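Local coordinates for protein response regulator (Helicobacter pylori, PDB 2PLN) that probably acts as an orphan response regulator that binds promoter DNA to control transcription, the present chain being its N-terminal receiver domain, at residues E25-S28 and V29-G32; A73-F76 and V77-K81. All coordinates share one frame; numbering follows the deposited sequence.

Contact 1: residues E25-S28 and V29-G32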
loop_
_atom_site.group_PDB
_atom_site.type_symbol
_atom_site.label_atom_id
_atom_site.label_comp_id
_atom_site.label_asym_id
_atom_site.label_seq_id
_atom_site.Cartn_x
_atom_site.Cartn_y
_atom_site.Cartn_z
ATOM N N GLU A 25 14.005 11.074 -6.847
ATOM C CA GLU A 25 14.361 11.411 -5.476
ATOM C C GLU A 25 15.515 12.430 -5.493
ATOM O O GLU A 25 16.612 12.160 -6.026
ATOM C CB GLU A 25 14.754 10.140 -4.723
ATOM C CG GLU A 25 15.244 10.367 -3.289
ATOM C CD GLU A 25 14.284 11.227 -2.449
ATOM O OE1 GLU A 25 14.654 12.390 -2.144
ATOM O OE2 GLU A 25 13.157 10.760 -2.101
ATOM N N LYS A 26 15.219 13.598 -4.942
ATOM C CA LYS A 26 16.109 14.774 -4.905
ATOM C C LYS A 26 17.312 14.531 -4.000
ATOM O O LYS A 26 18.405 15.075 -4.235
ATOM C CB LYS A 26 15.280 15.951 -4.364
ATOM C CG LYS A 26 15.938 17.312 -4.297
ATOM C CD LYS A 26 15.033 18.266 -3.536
ATOM C CE LYS A 26 15.744 19.581 -3.207
ATOM N NZ LYS A 26 16.973 19.359 -2.372
ATOM N N ASN A 27 17.118 13.716 -2.967
ATOM C CA ASN A 27 18.146 13.449 -1.978
ATOM C C ASN A 27 19.031 12.287 -2.427
ATOM O O ASN A 27 18.644 11.121 -2.345
ATOM C CB ASN A 27 17.473 13.215 -0.627
ATOM C CG ASN A 27 18.442 12.904 0.495
ATOM O OD1 ASN A 27 18.062 12.934 1.666
ATOM N ND2 ASN A 27 19.658 12.599 0.165
ATOM N N SER A 28 20.231 12.597 -2.923
ATOM C CA SER A 28 21.031 11.555 -3.600
ATOM C C SER A 28 21.520 10.459 -2.660
ATOM O O SER A 28 21.676 9.301 -3.064
ATOM C CB SER A 28 22.211 12.159 -4.370
ATOM O OG SER A 28 23.197 12.615 -3.463
ATOM N N VAL A 29 21.784 10.837 -1.415
ATOM C CA VAL A 29 22.201 9.895 -0.378
ATOM C C VAL A 29 21.075 8.894 -0.091
ATOM O O VAL A 29 21.292 7.677 -0.085
ATOM C CB VAL A 29 22.659 10.649 0.893
ATOM C CG1 VAL A 29 22.928 9.693 2.031
ATOM C CG2 VAL A 29 23.914 11.454 0.566
ATOM N N LEU A 30 19.868 9.421 0.115
ATOM C CA LEU A 30 18.715 8.555 0.337
ATOM C C LEU A 30 18.454 7.685 -0.902
ATOM O O LEU A 30 18.236 6.478 -0.770
ATOM C CB LEU A 30 17.489 9.390 0.671
ATOM C CG LEU A 30 16.201 8.616 0.897
ATOM C CD1 LEU A 30 16.400 7.497 1.887
ATOM C CD2 LEU A 30 15.120 9.558 1.329
ATOM N N GLY A 31 18.511 8.287 -2.088
ATOM C CA GLY A 31 18.242 7.511 -3.327
ATOM C C GLY A 31 19.237 6.358 -3.453
ATOM O O GLY A 31 18.882 5.239 -3.811
ATOM N N GLY A 32 20.514 6.630 -3.163
ATOM C CA GLY A 32 21.523 5.565 -3.121
ATOM C C GLY A 32 21.237 4.426 -2.156
ATOM O O GLY A 32 21.418 3.251 -2.488
#

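Contact 2: residues A73-F76 and V77-K81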
loop_
_atom_site.group_PDB
_atom_site.type_symbol
_atom_site.label_atom_id
_atom_site.label_comp_id
_atom_site.label_asym_id
_atom_site.label_seq_id
_atom_site.Cartn_x
_atom_site.Cartn_y
_atom_site.Cartn_z
ATOM N N ALA A 73 4.133 15.759 -8.109
ATOM C CA ALA A 73 4.043 14.315 -8.319
ATOM C C ALA A 73 2.679 13.929 -8.881
ATOM O O ALA A 73 2.588 13.064 -9.725
ATOM C CB ALA A 73 4.384 13.529 -7.045
ATOM N N LEU A 74 1.621 14.598 -8.437
ATOM C CA LEU A 74 0.266 14.140 -8.760
ATOM C C LEU A 74 -0.093 14.222 -10.248
ATOM O O LEU A 74 -0.701 13.299 -10.790
ATOM C CB LEU A 74 -0.750 14.917 -7.927
ATOM C CG LEU A 74 -0.849 14.648 -6.412
ATOM C CD1 LEU A 74 -1.657 13.422 -6.151
ATOM C CD2 LEU A 74 0.495 14.559 -5.657
ATOM N N SER A 75 0.267 15.320 -10.916
ATOM C CA SER A 75 0.003 15.399 -12.368
ATOM C C SER A 75 0.803 14.334 -13.097
ATOM O O SER A 75 0.330 13.712 -14.034
ATOM C CB SER A 75 0.292 16.790 -12.935
ATOM O OG SER A 75 1.644 17.139 -12.710
ATOM N N PHE A 76 2.035 14.123 -12.640
ATOM C CA PHE A 76 2.899 13.076 -13.191
ATOM C C PHE A 76 2.247 11.696 -13.061
ATOM O O PHE A 76 2.320 10.870 -13.982
ATOM C CB PHE A 76 4.232 13.159 -12.463
ATOM C CG PHE A 76 5.142 11.986 -12.667
ATOM C CD1 PHE A 76 5.192 10.948 -11.727
ATOM C CD2 PHE A 76 5.995 11.940 -13.770
ATOM C CE1 PHE A 76 6.056 9.894 -11.881
ATOM C CE2 PHE A 76 6.867 10.885 -13.932
ATOM C CZ PHE A 76 6.897 9.850 -12.986
ATOM N N VAL A 77 1.603 11.447 -11.909
ATOM C CA VAL A 77 0.970 10.144 -11.665
ATOM C C VAL A 77 -0.057 9.891 -12.779
ATOM O O VAL A 77 -0.057 8.841 -13.410
ATOM C CB VAL A 77 0.342 10.057 -10.260
ATOM C CG1 VAL A 77 -0.562 8.858 -10.126
ATOM C CG2 VAL A 77 1.455 10.002 -9.184
ATOM N N SER A 78 -0.933 10.864 -12.991
ATOM C CA SER A 78 -1.943 10.738 -14.025
ATOM C C SER A 78 -1.339 10.569 -15.438
ATOM O O SER A 78 -1.821 9.763 -16.206
ATOM C CB SER A 78 -2.891 11.941 -13.984
ATOM O OG SER A 78 -3.925 11.726 -14.916
ATOM N N ARG A 79 -0.292 11.328 -15.767
ATOM C CA ARG A 79 0.339 11.199 -17.105
ATOM C C ARG A 79 0.883 9.802 -17.351
ATOM O O ARG A 79 0.686 9.220 -18.440
ATOM C CB ARG A 79 1.466 12.200 -17.312
ATOM C CG ARG A 79 1.037 13.612 -17.525
ATOM C CD ARG A 79 2.137 14.474 -18.094
ATOM N NE ARG A 79 3.346 14.524 -17.266
ATOM C CZ ARG A 79 3.471 15.271 -16.167
ATOM N NH1 ARG A 79 2.460 16.033 -15.731
ATOM N NH2 ARG A 79 4.598 15.252 -15.489
ATOM N N ILE A 80 1.520 9.229 -16.326
ATOM C CA ILE A 80 2.150 7.897 -16.430
ATOM C C ILE A 80 1.112 6.792 -16.455
ATOM O O ILE A 80 1.251 5.796 -17.200
ATOM C CB ILE A 80 3.159 7.675 -15.234
ATOM C CG1 ILE A 80 4.335 8.636 -15.346
ATOM C CG2 ILE A 80 3.621 6.190 -15.169
ATOM C CD1 ILE A 80 5.069 8.571 -16.650
ATOM N N LYS A 81 0.086 6.942 -15.634
ATOM C CA LYS A 81 -1.030 5.981 -15.598
ATOM C C LYS A 81 -1.754 5.924 -16.942
ATOM O O LYS A 81 -2.322 4.882 -17.310
ATOM C CB LYS A 81 -2.034 6.326 -14.490
ATOM C CG LYS A 81 -1.580 6.024 -13.036
ATOM C CD LYS A 81 -0.780 4.741 -12.902
ATOM C CE LYS A 81 -1.591 3.455 -12.773
ATOM N NZ LYS A 81 -0.846 2.455 -11.869
HETATM O O HOH W 1 4.385 17.020 -12.975
#

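Contact 1: residues E25-S28 and V29-G32
E25 turns its side chain back toward the start of the following helix, where its CG lies 4.1 Å from G31 N, an approach left open by the lack of a side chain on G31. At its far end E25 OE2 comes to 4.1 Å from L30 CD2. A bend at chi2 (51°) curls the carboxylate beside its own loop, and E25 OE1 takes the amide hydrogen of N27 N at 2.9 Å through its anti lone pair, a nearly straight bond of 163°. The other oxygen, E25 OE2, forms a salt bridge with K115, so the buried carboxylate is gripped from two quarters. N27 occupies the N-cap position and crosses L30 at about a right angle, the two side chains approaching to 3.6 Å between N27 CG and L30 CB. Its carbonyl N27 O opens the helical bonding pattern, accepting G31 N at 2.8 Å. One residue on, S28 O receives G32 N at 2.9 Å. This is a helix N-terminus at the C-terminal end of strand 20-24, the end of the sheet where the acidic pocket of CheY-like receivers is found; here E25 meets K115 and, weakly, S69.

Contact 2: residues A73-F76 and V77-K81
Four successive i to i+4 bonds make this a regular alpha-helical run, from V77 N to A73 O at 2.9 Å through to I80 N on F76 O at 3.0 Å, with the bond from S78 N to L74 O the longest at 3.3 Å. On this scaffold F76 is at the centre of the side-chain contacts. Its CG stands anti to the backbone N (chi1 167°), which swings the ring outward from the helix, where I80 can lie over it. There I80 CG1 sits over one face in a CH-pi contact, 3.8 Å from the ring centroid and 18° off the normal. R79 meets the same ring differently: NH2 comes to the edge, near the ring plane and 3.7 Å from F76 CB, with the guanidinium and ring planes 71° apart. The chain of R79 bends at chi3, laying one face of the guanidinium over F76 CA. A water joins S75 OG to R79 NH2, accepting from the latter at 3.1 Å, and a salt bridge from R79 NE to E55 should further restrain the group's rotation. V77 packs its CG2 against A73 O. In the beta-alpha-beta unit of strands 65-68 and 88-93, F76 reaches V68 and the helix 51-60 residues L51 and M58; V77 and I80 rest on strand 88-93, while L74 faces helix 98-106.

From the N terminus, strand 20-24 leads into contact 1, where the chain turns into helix 28-40; strand 44-48, helix 51-60 and strand 65-68 follow before contact 2 within helix 73-83. Both are local: contact 1 closes the first turn of helix 28-40, contact 2 successive turns of helix 73-83, in series without nesting or crossing. Their centres are about 21 Å apart and their nearest atoms about 9 Å, so they do not touch. Contact 1 joins the loop after strand 20-24 to a helix start and, through K115, to the loop after strand 111-114. Contact 2 sets side chains that pack on strands 65-68 and 88-93 and helices 51-60 and 98-106. One receiver domain thus holds both, at a strand-to-helix junction and inside a beta-alpha-beta helix.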